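Local coordinates for S-M checkpoint control protein RAD4 (Schizosaccharomyces pombe, PDB 4BMD) that acts as a checkpoint adaptor essential for DNA replication and for coupling S and M phases, its third and fourth BRCT domains making up this chain, at residues H57-P60 against V61-P65; P70-N73 against E74-E78; H92-A95 against K96-R100; F155-K158 against T159-I163; L179-I182 against I183-G186. One frame throughout, in Å; residues are numbered along the deposited sequence. Where two conformers were deposited one is given.

In the fold
From the N terminus the chain first builds BRCT3, then BRCT4, and all five contacts are local turns, caps or helix steps that follow in series; none nests within or crosses another. Contact 1 closes a 3-10 turn between strands 52-55 and 71-73. Contact 2 caps helix 74-82 directly after strand 71-73 and meets contact 1 through His57, which bonds to Glu74. Contact 3, in the linker after that helix, touches three others: contact 2 at Asn73, contact 1 at Val61 and contact 5 at Ile183, thereby tying BRCT3 to BRCT4. Contact 4, at the start of helix 157-168, lies apart, its centre about 36 Å from that of contact 1. Contact 5 ends helix 177-185.

Contact 1. Residues H57-P60 against V61-P65; sequences HYFP and VDELP
A 3-10 turn at residues 61-63, in the loop between strands 52-55 and 71-73 of BRCT3, folds Glu63 and Leu64 back against Phe59 and Pro60. Its backbone bond runs from Glu63 N to Pro60 O (3.1 Å), and the donor sits above the carbonyl plane, 59° out of it. A second bond, Leu64 N to Val61 O at 3.0 Å, carries the turn one residue further. Outside the backbone the closest meeting is apolar: Leu64 CD2 lies 3.5 Å from Phe59 CD1, approaching the ring obliquely. Phe59 has CG anti to its N (chi1 -158°), which swings the ring forward alongside the turn, where its CE1 also comes within 3.9 Å of Glu63 CB. The ring and the Glu63 carboxylate stand nearly perpendicular. Beyond CG the Glu63 chain is extended, and its CD passes 3.9 Å from Pro60 CG, so the aliphatic ring packs against the acid through carbon contacts. The whole turn is at the surface. Val61 pairs through its backbone with Phe99 of the interdomain linker, Asp62 touches Pro101, and Phe59 rests on Glu22 in the loop between strand 17-20 and helix 25-36.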
loop_
_atom_site.group_PDB
_atom_site.type_symbol
_atom_site.label_atom_id
_atom_site.label_comp_id
_atom_site.label_asym_id
_atom_site.label_seq_id
_atom_site.Cartn_x
_atom_site.Cartn_y
_atom_site.Cartn_z
ATOM N N HIS A 57 9.204 0.986 -0.249
ATOM C CA HIS A 57 7.937 0.848 0.468
ATOM C C HIS A 57 8.106 0.226 1.853
ATOM O O HIS A 57 7.267 0.416 2.732
ATOM C CB HIS A 57 6.941 0.023 -0.354
ATOM C CG HIS A 57 7.335 -1.412 -0.518
ATOM N ND1 HIS A 57 7.989 -1.882 -1.635
ATOM C CD2 HIS A 57 7.165 -2.482 0.296
ATOM C CE1 HIS A 57 8.206 -3.180 -1.504
ATOM N NE2 HIS A 57 7.716 -3.568 -0.340
ATOM N N TYR A 58 9.195 -0.513 2.039
ATOM C CA TYR A 58 9.446 -1.211 3.295
ATOM C C TYR A 58 10.300 -0.393 4.258
ATOM O O TYR A 58 10.593 -0.837 5.368
ATOM C CB TYR A 58 10.112 -2.562 3.027
ATOM C CG TYR A 58 11.315 -2.478 2.116
ATOM C CD1 TYR A 58 12.580 -2.212 2.625
ATOM C CD2 TYR A 58 11.188 -2.667 0.747
ATOM C CE1 TYR A 58 13.681 -2.134 1.795
ATOM C CE2 TYR A 58 12.283 -2.590 -0.092
ATOM C CZ TYR A 58 13.527 -2.323 0.439
ATOM O OH TYR A 58 14.622 -2.246 -0.392
ATOM N N PHE A 59 10.702 0.798 3.830
ATOM C CA PHE A 59 11.541 1.657 4.657
ATOM C C PHE A 59 10.721 2.294 5.776
ATOM O O PHE A 59 9.687 2.910 5.518
ATOM C CB PHE A 59 12.199 2.742 3.801
ATOM C CG PHE A 59 13.448 3.321 4.407
ATOM C CD1 PHE A 59 13.372 4.290 5.395
ATOM C CD2 PHE A 59 14.699 2.898 3.985
ATOM C CE1 PHE A 59 14.520 4.824 5.953
ATOM C CE2 PHE A 59 15.850 3.427 4.538
ATOM C CZ PHE A 59 15.761 4.391 5.523
ATOM N N PRO A 60 11.184 2.141 7.027
ATOM C CA PRO A 60 10.502 2.689 8.207
ATOM C C PRO A 60 10.367 4.208 8.138
ATOM O O PRO A 60 11.365 4.907 7.966
ATOM C CB PRO A 60 11.432 2.297 9.359
ATOM C CG PRO A 60 12.189 1.121 8.853
ATOM C CD PRO A 60 12.389 1.380 7.392
ATOM N N VAL A 61 9.140 4.699 8.275
ATOM C CA VAL A 61 8.856 6.130 8.201
ATOM C C VAL A 61 9.660 6.917 9.231
ATOM O O VAL A 61 10.190 7.989 8.937
ATOM C CB VAL A 61 7.355 6.408 8.420
ATOM C CG1 VAL A 61 7.067 7.900 8.347
ATOM C CG2 VAL A 61 6.522 5.650 7.399
ATOM N N ASP A 62 9.759 6.365 10.434
ATOM C CA ASP A 62 10.440 7.025 11.542
ATOM C C ASP A 62 11.938 7.221 11.302
ATOM O O ASP A 62 12.560 8.087 11.916
ATOM C CB ASP A 62 10.203 6.244 12.837
ATOM C CG ASP A 62 10.151 4.744 12.610
ATOM O OD1 ASP A 62 9.068 4.235 12.246
ATOM O OD2 ASP A 62 11.190 4.075 12.794
ATOM N N GLU A 63 12.512 6.419 10.410
ATOM C CA GLU A 63 13.937 6.511 10.112
ATOM C C GLU A 63 14.224 7.433 8.929
ATOM O O GLU A 63 15.379 7.651 8.570
ATOM C CB GLU A 63 14.523 5.124 9.839
ATOM C CG GLU A 63 14.498 4.189 11.036
ATOM C CD GLU A 63 15.157 2.855 10.743
ATOM O OE1 GLU A 63 15.745 2.707 9.650
ATOM O OE2 GLU A 63 15.087 1.953 11.605
ATOM N N LEU A 64 13.168 7.970 8.325
ATOM C CA LEU A 64 13.321 8.848 7.171
ATOM C C LEU A 64 13.807 10.237 7.564
ATOM O O LEU A 64 13.321 10.822 8.531
ATOM C CB LEU A 64 12.005 8.964 6.400
ATOM C CG LEU A 64 11.641 7.805 5.473
ATOM C CD1 LEU A 64 10.294 8.059 4.816
ATOM C CD2 LEU A 64 12.721 7.611 4.425
ATOM N N PRO A 65 14.772 10.774 6.804
ATOM C CA PRO A 65 15.227 12.152 6.996
ATOM C C PRO A 65 14.173 13.140 6.513
ATOM O O PRO A 65 13.139 12.727 5.988
ATOM C CB PRO A 65 16.467 12.235 6.103
ATOM C CG PRO A 65 16.231 11.220 5.044
ATOM C CD PRO A 65 15.509 10.093 5.725
#

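Contact 2. Residues P70-N73 against E74-E78; sequences PTVN and EWWIE
Asn73 and the pair Val72 and Trp76 carry this turn from strand into helix. The Asn73 carboxamide is folded back over the first helical turn, with CG between the backbone N and carbonyl carbon (chi1 60°), and its OD1 receives two weak bonds, from Trp75 N at 3.0 Å and from Trp76 N at 3.4 Å. Trp76 N is also bonded to Asn73 O (3.0 Å). Asn73 is thus the N-cap of helix 74-82, its side chain and carbonyl together meeting amides of the first turn, while ND2 turns to Leu94 O in the linker. Strand 71-73 is an outermost strand of the parallel four-stranded BRCT3 sheet, and its axis makes an angle of 73° with that of segment 74-78. Next to the cap, Val72 CB meets Trp76 CB at 3.6 Å, and Val72 CG1 lies over the five-membered ring of Trp76, 3.9 Å from its centroid and 19° off the normal, a CH-pi contact. With an alanine in place of Trp76 the indole against the Val72 methyls is gone, which would probably open a gap beside strand 71-73. Glu74 is bent at chi2, and its carboxylate bonds to His57.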
loop_
_atom_site.group_PDB
_atom_site.type_symbol
_atom_site.label_atom_id
_atom_site.label_comp_id
_atom_site.label_asym_id
_atom_site.label_seq_id
_atom_site.Cartn_x
_atom_site.Cartn_y
_atom_site.Cartn_z
ATOM N N PRO A 70 8.228 16.638 -2.516
ATOM C CA PRO A 70 7.155 15.648 -2.379
ATOM C C PRO A 70 7.732 14.237 -2.345
ATOM O O PRO A 70 8.501 13.856 -3.229
ATOM C CB PRO A 70 6.307 15.860 -3.640
ATOM C CG PRO A 70 7.171 16.632 -4.575
ATOM C CD PRO A 70 8.064 17.467 -3.720
ATOM N N THR A 71 7.367 13.478 -1.318
ATOM C CA THR A 71 7.951 12.166 -1.088
ATOM C C THR A 71 6.946 11.047 -1.333
ATOM O O THR A 71 5.837 11.067 -0.801
ATOM C CB THR A 71 8.495 12.055 0.349
ATOM O OG1 THR A 71 9.525 13.030 0.546
ATOM C CG2 THR A 71 9.061 10.671 0.602
ATOM N N VAL A 72 7.341 10.078 -2.151
ATOM C CA VAL A 72 6.501 8.924 -2.452
ATOM C C VAL A 72 7.332 7.649 -2.383
ATOM O O VAL A 72 8.560 7.706 -2.323
ATOM C CB VAL A 72 5.894 9.024 -3.864
ATOM C CG1 VAL A 72 5.014 10.258 -3.990
ATOM C CG2 VAL A 72 6.995 9.041 -4.912
ATOM N N ASN A 73 6.667 6.498 -2.385
ATOM C CA ASN A 73 7.379 5.231 -2.521
ATOM C C ASN A 73 7.336 4.724 -3.959
ATOM O O ASN A 73 6.695 5.336 -4.813
ATOM C CB ASN A 73 6.883 4.173 -1.522
ATOM C CG ASN A 73 5.411 3.837 -1.688
ATOM O OD1 ASN A 73 4.866 3.866 -2.791
ATOM N ND2 ASN A 73 4.760 3.507 -0.579
ATOM N N GLU A 74 8.012 3.610 -4.228
ATOM C CA GLU A 74 8.104 3.099 -5.594
ATOM C C GLU A 74 6.751 2.642 -6.138
ATOM O O GLU A 74 6.564 2.551 -7.350
ATOM C CB GLU A 74 9.133 1.968 -5.702
ATOM C CG GLU A 74 8.678 0.630 -5.142
ATOM C CD GLU A 74 9.118 0.413 -3.708
ATOM O OE1 GLU A 74 9.128 1.389 -2.927
ATOM O OE2 GLU A 74 9.460 -0.738 -3.364
ATOM N N TRP A 75 5.811 2.365 -5.241
ATOM C CA TRP A 75 4.476 1.939 -5.650
ATOM C C TRP A 75 3.716 3.075 -6.329
ATOM O O TRP A 75 2.774 2.837 -7.087
ATOM C CB TRP A 75 3.688 1.393 -4.456
ATOM C CG TRP A 75 4.176 0.054 -3.987
ATOM C CD1 TRP A 75 5.084 -0.751 -4.612
ATOM C CD2 TRP A 75 3.783 -0.635 -2.793
ATOM N NE1 TRP A 75 5.280 -1.899 -3.883
ATOM C CE2 TRP A 75 4.494 -1.852 -2.762
ATOM C CE3 TRP A 75 2.901 -0.342 -1.749
ATOM C CZ2 TRP A 75 4.349 -2.775 -1.727
ATOM C CZ3 TRP A 75 2.759 -1.258 -0.723
ATOM C CH2 TRP A 75 3.479 -2.460 -0.720
ATOM N N TRP A 76 4.133 4.308 -6.056
ATOM C CA TRP A 76 3.572 5.475 -6.726
ATOM C C TRP A 76 3.932 5.435 -8.207
ATOM O O TRP A 76 3.122 5.788 -9.065
ATOM C CB TRP A 76 4.101 6.760 -6.085
ATOM C CG TRP A 76 3.665 8.022 -6.773
ATOM C CD1 TRP A 76 2.576 8.787 -6.470
ATOM C CD2 TRP A 76 4.317 8.671 -7.873
ATOM N NE1 TRP A 76 2.507 9.868 -7.314
ATOM C CE2 TRP A 76 3.564 9.820 -8.186
ATOM C CE3 TRP A 76 5.463 8.389 -8.626
ATOM C CZ2 TRP A 76 3.919 10.687 -9.218
ATOM C CZ3 TRP A 76 5.813 9.251 -9.649
ATOM C CH2 TRP A 76 5.043 10.386 -9.936
ATOM N N ILE A 77 5.155 5.002 -8.497
ATOM C CA ILE A 77 5.616 4.857 -9.871
ATOM C C ILE A 77 4.818 3.772 -10.581
ATOM O O ILE A 77 4.374 3.955 -11.715
ATOM C CB ILE A 77 7.112 4.493 -9.924
ATOM C CG1 ILE A 77 7.944 5.539 -9.181
ATOM C CG2 ILE A 77 7.579 4.355 -11.365
ATOM C CD1 ILE A 77 9.418 5.204 -9.103
ATOM N N GLU A 78 4.638 2.643 -9.901
ATOM C CA GLU A 78 3.894 1.517 -10.453
ATOM C C GLU A 78 2.441 1.890 -10.731
ATOM O O GLU A 78 1.865 1.465 -11.733
ATOM C CB GLU A 78 3.959 0.319 -9.506
ATOM C CG GLU A 78 5.372 -0.152 -9.200
ATOM C CD GLU A 78 5.402 -1.315 -8.229
ATOM O OE1 GLU A 78 4.320 -1.837 -7.888
ATOM O OE2 GLU A 78 6.510 -1.706 -7.803
#

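Contact 3. Residues H92-A95 against K96-R100; sequences HALA and KPFFR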
loop_
_atom_site.group_PDB
_atom_site.type_symbol
_atom_site.label_atom_id
_atom_site.label_comp_id
_atom_site.label_asym_id
_atom_site.label_seq_id
_atom_site.Cartn_x
_atom_site.Cartn_y
_atom_site.Cartn_z
ATOM N N HIS A 92 -3.340 8.147 -2.813
ATOM C CA HIS A 92 -3.400 6.794 -2.268
ATOM C C HIS A 92 -2.423 6.597 -1.111
ATOM O O HIS A 92 -1.245 6.944 -1.211
ATOM C CB HIS A 92 -3.158 5.750 -3.358
ATOM C CG HIS A 92 -3.689 4.393 -3.018
ATOM N ND1 HIS A 92 -3.028 3.523 -2.178
ATOM C CD2 HIS A 92 -4.826 3.761 -3.395
ATOM C CE1 HIS A 92 -3.733 2.412 -2.057
ATOM N NE2 HIS A 92 -4.828 2.531 -2.786
ATOM N N ALA A 93 -2.922 6.023 -0.021
ATOM C CA ALA A 93 -2.151 5.879 1.210
ATOM C C ALA A 93 -0.936 4.964 1.070
ATOM O O ALA A 93 0.034 5.094 1.816
ATOM C CB ALA A 93 -3.052 5.394 2.339
ATOM N N LEU A 94 -0.992 4.039 0.118
ATOM C CA LEU A 94 0.096 3.084 -0.075
ATOM C C LEU A 94 1.193 3.631 -0.985
ATOM O O LEU A 94 2.258 3.029 -1.115
ATOM C CB LEU A 94 -0.439 1.760 -0.629
ATOM C CG LEU A 94 -1.374 0.968 0.288
ATOM C CD1 LEU A 94 -1.844 -0.307 -0.391
ATOM C CD2 LEU A 94 -0.690 0.650 1.608
ATOM N N ALA A 95 0.930 4.773 -1.613
ATOM C CA ALA A 95 1.897 5.385 -2.518
ATOM C C ALA A 95 2.873 6.279 -1.758
ATOM O O ALA A 95 3.840 6.786 -2.325
ATOM C CB ALA A 95 1.183 6.170 -3.607
ATOM N N LYS A 96 2.604 6.471 -0.472
ATOM C CA LYS A 96 3.487 7.233 0.401
ATOM C C LYS A 96 4.162 6.284 1.381
ATOM O O LYS A 96 3.695 5.162 1.571
ATOM C CB LYS A 96 2.688 8.283 1.176
ATOM C CG LYS A 96 2.263 9.476 0.351
ATOM C CD LYS A 96 1.486 10.474 1.196
ATOM C CE LYS A 96 0.223 9.849 1.770
ATOM N NZ LYS A 96 -0.704 9.381 0.701
ATOM N N PRO A 97 5.274 6.725 1.996
ATOM C CA PRO A 97 5.877 5.937 3.074
ATOM C C PRO A 97 4.859 5.701 4.182
ATOM O O PRO A 97 4.259 6.658 4.673
ATOM C CB PRO A 97 7.001 6.843 3.576
ATOM C CG PRO A 97 7.377 7.653 2.389
ATOM C CD PRO A 97 6.095 7.897 1.645
ATOM N N PHE A 98 4.659 4.441 4.557
ATOM C CA PHE A 98 3.626 4.094 5.524
ATOM C C PHE A 98 4.119 3.118 6.580
ATOM O O PHE A 98 3.553 3.037 7.670
ATOM C CB PHE A 98 2.407 3.500 4.809
ATOM C CG PHE A 98 2.706 2.241 4.039
ATOM C CD1 PHE A 98 2.691 1.004 4.667
ATOM C CD2 PHE A 98 2.991 2.295 2.686
ATOM C CE1 PHE A 98 2.968 -0.152 3.961
ATOM C CE2 PHE A 98 3.265 1.140 1.973
ATOM C CZ PHE A 98 3.254 -0.083 2.613
ATOM N N PHE A 99 5.168 2.371 6.254
ATOM C CA PHE A 99 5.616 1.290 7.124
ATOM C C PHE A 99 6.183 1.754 8.463
ATOM O O PHE A 99 7.103 2.568 8.520
ATOM C CB PHE A 99 6.631 0.390 6.420
ATOM C CG PHE A 99 7.179 -0.694 7.303
ATOM C CD1 PHE A 99 6.380 -1.758 7.689
ATOM C CD2 PHE A 99 8.486 -0.645 7.756
ATOM C CE1 PHE A 99 6.876 -2.754 8.507
ATOM C CE2 PHE A 99 8.987 -1.639 8.574
ATOM C CZ PHE A 99 8.180 -2.695 8.949
ATOM N N ARG A 100 5.612 1.219 9.536
ATOM C CA ARG A 100 6.089 1.484 10.886
ATOM C C ARG A 100 6.242 0.172 11.647
ATOM O O ARG A 100 5.265 -0.546 11.857
ATOM C CB ARG A 100 5.125 2.413 11.627
ATOM C CG ARG A 100 5.093 3.837 11.096
ATOM C CD ARG A 100 4.096 4.687 11.869
ATOM N NE ARG A 100 4.174 6.099 11.505
ATOM C CZ ARG A 100 3.486 6.654 10.512
ATOM N NH1 ARG A 100 2.667 5.917 9.777
ATOM N NH2 ARG A 100 3.618 7.947 10.253
#
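This is a local side-chain contact in the linker between helices 74-82 and 104-107, where residues 93-95 make a short helix-like turn and the chain then leaves it through Lys96 and Pro97 without helical form. A methyl-to-ring contact leads: Leu94 CD2 stands over the centre of the Phe98 ring, 4.1 Å from its centroid and 13° off the normal, a CH-pi contact. Phe98 reaches it with CG between its backbone N and carbonyl carbon (chi1 61°), which turns the ring back toward the preceding turn; its CE2 also lies 3.8 Å from Leu94 O. Replacing Phe98 by an alanine would remove the ring under Leu94 CD2 and would probably leave that methyl without its aromatic partner, opening a gap beside it. The turn is tied by Ala95 N to His92 O and by Leu94 N to His92 ND1, both at 3.1 Å, the latter tilted 19° from the imidazole plane. Lys96 bends at chi3 and chi4, bringing NZ to a weak bond with His92 O (3.1 Å). Leu94 and Phe98 pack on helices 119-131 and 177-185, and Leu94 touches Trp75; the arrangement is that of a linker wedged between the two domains of a tandem BRCT pair.

Contact 4. Residues F155-K158 against T159-I163; sequences FSMK and TRFKI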
loop_
_atom_site.group_PDB
_atom_site.type_symbol
_atom_site.label_atom_id
_atom_site.label_comp_id
_atom_site.label_asym_id
_atom_site.label_seq_id
_atom_site.Cartn_x
_atom_site.Cartn_y
_atom_site.Cartn_z
ATOM N N PHE A 155 -20.417 -4.089 -3.933
ATOM C CA PHE A 155 -20.165 -5.486 -3.592
ATOM C C PHE A 155 -20.534 -6.417 -4.741
ATOM O O PHE A 155 -21.670 -6.414 -5.215
ATOM C CB PHE A 155 -20.938 -5.899 -2.335
ATOM C CG PHE A 155 -20.474 -5.215 -1.077
ATOM C CD1 PHE A 155 -19.306 -4.468 -1.062
ATOM C CD2 PHE A 155 -21.205 -5.327 0.095
ATOM C CE1 PHE A 155 -18.883 -3.839 0.094
ATOM C CE2 PHE A 155 -20.787 -4.703 1.256
ATOM C CZ PHE A 155 -19.623 -3.958 1.255
ATOM N N SER A 156 -19.565 -7.208 -5.185
ATOM C CA SER A 156 -19.823 -8.226 -6.191
ATOM C C SER A 156 -20.550 -9.394 -5.541
ATOM O O SER A 156 -20.611 -9.488 -4.314
ATOM C CB SER A 156 -18.513 -8.711 -6.809
ATOM O OG SER A 156 -17.714 -9.374 -5.843
ATOM N N MET A 157 -21.102 -10.277 -6.366
ATOM C CA MET A 157 -21.792 -11.471 -5.890
ATOM C C MET A 157 -20.853 -12.324 -5.043
ATOM O O MET A 157 -21.243 -12.874 -4.012
ATOM C CB MET A 157 -22.290 -12.282 -7.089
ATOM C CG MET A 157 -23.220 -13.435 -6.755
ATOM S SD MET A 157 -23.670 -14.354 -8.244
ATOM C CE MET A 157 -25.054 -15.327 -7.659
ATOM N N LYS A 158 -19.610 -12.430 -5.498
ATOM C CA LYS A 158 -18.592 -13.201 -4.796
ATOM C C LYS A 158 -18.295 -12.590 -3.429
ATOM O O LYS A 158 -18.125 -13.306 -2.443
ATOM C CB LYS A 158 -17.317 -13.279 -5.639
ATOM C CG LYS A 158 -16.210 -14.108 -5.017
ATOM C CD LYS A 158 -15.038 -14.262 -5.973
ATOM C CE LYS A 158 -15.464 -14.960 -7.255
ATOM N NZ LYS A 158 -14.307 -15.227 -8.155
ATOM N N THR A 159 -18.238 -11.262 -3.377
ATOM C CA THR A 159 -18.005 -10.548 -2.128
ATOM C C THR A 159 -19.143 -10.785 -1.139
ATOM O O THR A 159 -18.906 -11.045 0.041
ATOM C CB THR A 159 -17.825 -9.034 -2.366
ATOM O OG1 THR A 159 -16.572 -8.798 -3.021
ATOM C CG2 THR A 159 -17.845 -8.271 -1.051
ATOM N N ARG A 160 -20.378 -10.702 -1.628
ATOM C CA ARG A 160 -21.547 -10.934 -0.787
ATOM C C ARG A 160 -21.557 -12.354 -0.228
ATOM O O ARG A 160 -21.950 -12.573 0.918
ATOM C CB ARG A 160 -22.837 -10.658 -1.564
ATOM C CG ARG A 160 -22.968 -9.227 -2.057
ATOM C CD ARG A 160 -24.351 -8.960 -2.629
ATOM N NE ARG A 160 -24.463 -7.611 -3.177
ATOM C CZ ARG A 160 -24.770 -6.534 -2.460
ATOM N NH1 ARG A 160 -24.992 -6.644 -1.158
ATOM N NH2 ARG A 160 -24.851 -5.348 -3.045
ATOM N N PHE A 161 -21.122 -13.314 -1.039
ATOM C CA PHE A 161 -21.036 -14.706 -0.603
ATOM C C PHE A 161 -20.042 -14.849 0.541
ATOM O O PHE A 161 -20.331 -15.490 1.552
ATOM C CB PHE A 161 -20.609 -15.615 -1.757
ATOM C CG PHE A 161 -21.692 -15.875 -2.762
ATOM C CD1 PHE A 161 -23.022 -15.661 -2.440
ATOM C CD2 PHE A 161 -21.380 -16.341 -4.029
ATOM C CE1 PHE A 161 -24.020 -15.903 -3.364
ATOM C CE2 PHE A 161 -22.374 -16.584 -4.959
ATOM C CZ PHE A 161 -23.695 -16.366 -4.625
ATOM N N LYS A 162 -18.867 -14.251 0.369
ATOM C CA LYS A 162 -17.809 -14.324 1.369
ATOM C C LYS A 162 -18.243 -13.697 2.687
ATOM O O LYS A 162 -17.891 -14.187 3.759
ATOM C CB LYS A 162 -16.534 -13.653 0.854
ATOM C CG LYS A 162 -15.880 -14.374 -0.313
ATOM C CD LYS A 162 -14.611 -13.668 -0.761
ATOM C CE LYS A 162 -13.954 -14.393 -1.924
ATOM N NZ LYS A 162 -12.724 -13.698 -2.394
ATOM N N ILE A 163 -19.010 -12.615 2.600
ATOM C CA ILE A 163 -19.518 -11.938 3.788
ATOM C C ILE A 163 -20.468 -12.843 4.569
ATOM O O ILE A 163 -20.359 -12.965 5.790
ATOM C CB ILE A 163 -20.224 -10.616 3.425
ATOM C CG1 ILE A 163 -19.205 -9.603 2.899
ATOM C CG2 ILE A 163 -20.956 -10.048 4.630
ATOM C CD1 ILE A 163 -19.814 -8.292 2.452
HETATM O O HOH W 1 -16.763 -6.764 -4.457
#
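Phe155, just ahead of the helix, and Thr159 in its first turn make the packed side of this contact, Met157 and Phe161 its outer side. On the packed side Thr159 CG2 meets Phe155 CG at 4.0 Å, and one turn later Ile163 CD1 touches Phe155 CE2 at 3.9 Å, both side chains crossing the ring at about a right angle. Phe155 continues onto Val149 of strand 146-149. A water bonded to Ser156 N (2.9 Å) also pairs with Thr159 OG1, which in addition bonds to Thr115. The solvent side is looser. In one of its two conformers the Arg160 guanidinium lies with a face over Phe155 CB, 3.8 Å from that atom to its plane. Met157, also modelled twice, has SD 5.0 Å from the Phe161 centroid, a Met-aromatic contact that is therefore doubtful, while Met157 O lies over one ring face. Lys162, partly covered, runs beside exposed Lys158, and its NZ bonds to His113. Arg160 N bonds to Ser156 O (3.0 Å), an i to i+4 bond at the helix start. Ser156 is the N-cap of helix 157-168, and the arrangement is the opening of the helix in a beta-alpha-beta unit, between strands 146-149 and 172-175 of BRCT4.

Contact 5. Residues L179-I182 against I183-G186; sequences LWNI and IQSG
Ser185 holds OG between its backbone N and carbonyl carbon (chi1 66°), which points the hydroxyl back along the helix to Asn181 O, 2.6 Å away. Ile183 instead has CG1 anti to its carbonyl carbon (chi1 -66°), laying that branch over the preceding turn, 3.3 Å from Leu179 O. The serine hydroxyl donates to the Asn181 carbonyl, and Ser185 N donates to the same oxygen at 3.0 Å, so two donors from one residue grip a single acceptor. They reach it differently: OG is only tilted from the carbonyl plane, whereas the amide stands above it, 35° out. Around them the ordinary i to i+4 bonds continue, with Ile183 N on Leu179 O at 2.9 Å and Gln184 N on Trp180 O at 2.8 Å.

These are the last turns of helix 177-185, which follows strand 172-175, an outermost strand of the parallel BRCT4 sheet. Gly186 ends the helix: its N still bonds to Ile182 O (2.8 Å), but its phi is positive, and a side chain there would press on the carbonyl oxygen of Ser185.

On the buried flank Leu179 CD1 and Ile183 CG1 come only to 4.3 Å of each other, and both side chains face other elements. Leu179 packs on Leu125 and Leu129 of helix 119-131, and Ile183 meets Phe98 of the interdomain linker. Trp180 sets its ring edge-to-face with that of His92, close to a bound MES molecule that probably came from the crystallisation liquor.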
loop_
_atom_site.group_PDB
_atom_site.type_symbol
_atom_site.label_atom_id
_atom_site.label_comp_id
_atom_site.label_asym_id
_atom_site.label_seq_id
_atom_site.Cartn_x
_atom_site.Cartn_y
_atom_site.Cartn_z
ATOM N N LEU A 179 -8.414 -0.180 7.978
ATOM C CA LEU A 179 -7.005 -0.363 7.654
ATOM C C LEU A 179 -6.360 0.926 7.157
ATOM O O LEU A 179 -5.222 1.230 7.514
ATOM C CB LEU A 179 -6.816 -1.476 6.623
ATOM C CG LEU A 179 -5.361 -1.711 6.210
ATOM C CD1 LEU A 179 -4.515 -2.111 7.414
ATOM C CD2 LEU A 179 -5.268 -2.754 5.114
ATOM N N TRP A 180 -7.082 1.681 6.331
ATOM C CA TRP A 180 -6.564 2.956 5.844
ATOM C C TRP A 180 -6.321 3.917 7.003
ATOM O O TRP A 180 -5.351 4.675 6.997
ATOM C CB TRP A 180 -7.509 3.599 4.821
ATOM C CG TRP A 180 -7.765 2.793 3.572
ATOM C CD1 TRP A 180 -8.976 2.580 2.977
ATOM C CD2 TRP A 180 -6.797 2.102 2.763
ATOM N NE1 TRP A 180 -8.824 1.807 1.852
ATOM C CE2 TRP A 180 -7.498 1.498 1.700
ATOM C CE3 TRP A 180 -5.410 1.936 2.835
ATOM C CZ2 TRP A 180 -6.859 0.739 0.720
ATOM C CZ3 TRP A 180 -4.778 1.181 1.861
ATOM C CH2 TRP A 180 -5.503 0.593 0.817
ATOM N N ASN A 181 -7.204 3.878 7.997
ATOM C CA ASN A 181 -7.056 4.713 9.184
ATOM C C ASN A 181 -5.800 4.360 9.973
ATOM O O ASN A 181 -5.125 5.240 10.502
ATOM C CB ASN A 181 -8.287 4.605 10.085
ATOM C CG ASN A 181 -9.525 5.207 9.452
ATOM O OD1 ASN A 181 -9.435 6.107 8.616
ATOM N ND2 ASN A 181 -10.693 4.712 9.848
ATOM N N ILE A 182 -5.494 3.069 10.048
ATOM C CA ILE A 182 -4.286 2.608 10.724
ATOM C C ILE A 182 -3.040 3.051 9.960
ATOM O O ILE A 182 -2.084 3.555 10.551
ATOM C CB ILE A 182 -4.282 1.074 10.884
ATOM C CG1 ILE A 182 -5.414 0.638 11.817
ATOM C CG2 ILE A 182 -2.939 0.588 11.415
ATOM C CD1 ILE A 182 -5.441 -0.848 12.091
ATOM N N ILE A 183 -3.064 2.867 8.644
ATOM C CA ILE A 183 -1.953 3.257 7.782
ATOM C C ILE A 183 -1.683 4.756 7.856
ATOM O O ILE A 183 -0.541 5.182 8.036
ATOM C CB ILE A 183 -2.228 2.872 6.312
ATOM C CG1 ILE A 183 -2.265 1.354 6.154
ATOM C CG2 ILE A 183 -1.172 3.465 5.397
ATOM C CD1 ILE A 183 -0.959 0.683 6.479
ATOM N N GLN A 184 -2.740 5.549 7.724
ATOM C CA GLN A 184 -2.615 7.002 7.693
ATOM C C GLN A 184 -2.224 7.596 9.044
ATOM O O GLN A 184 -1.387 8.495 9.108
ATOM C CB GLN A 184 -3.911 7.639 7.186
ATOM C CG GLN A 184 -4.179 7.397 5.708
ATOM C CD GLN A 184 -5.504 7.975 5.253
ATOM O OE1 GLN A 184 -6.566 7.419 5.536
ATOM N NE2 GLN A 184 -5.449 9.097 4.546
ATOM N N SER A 185 -2.825 7.094 10.117
ATOM C CA SER A 185 -2.545 7.610 11.454
ATOM C C SER A 185 -1.240 7.050 12.011
ATOM O O SER A 185 -0.569 7.699 12.811
ATOM C CB SER A 185 -3.698 7.300 12.410
ATOM O OG SER A 185 -3.825 5.905 12.618
ATOM N N GLY A 186 -0.889 5.840 11.588
ATOM C CA GLY A 186 0.329 5.198 12.049
ATOM C C GLY A 186 0.146 4.461 13.361
ATOM O O GLY A 186 1.113 3.978 13.952
#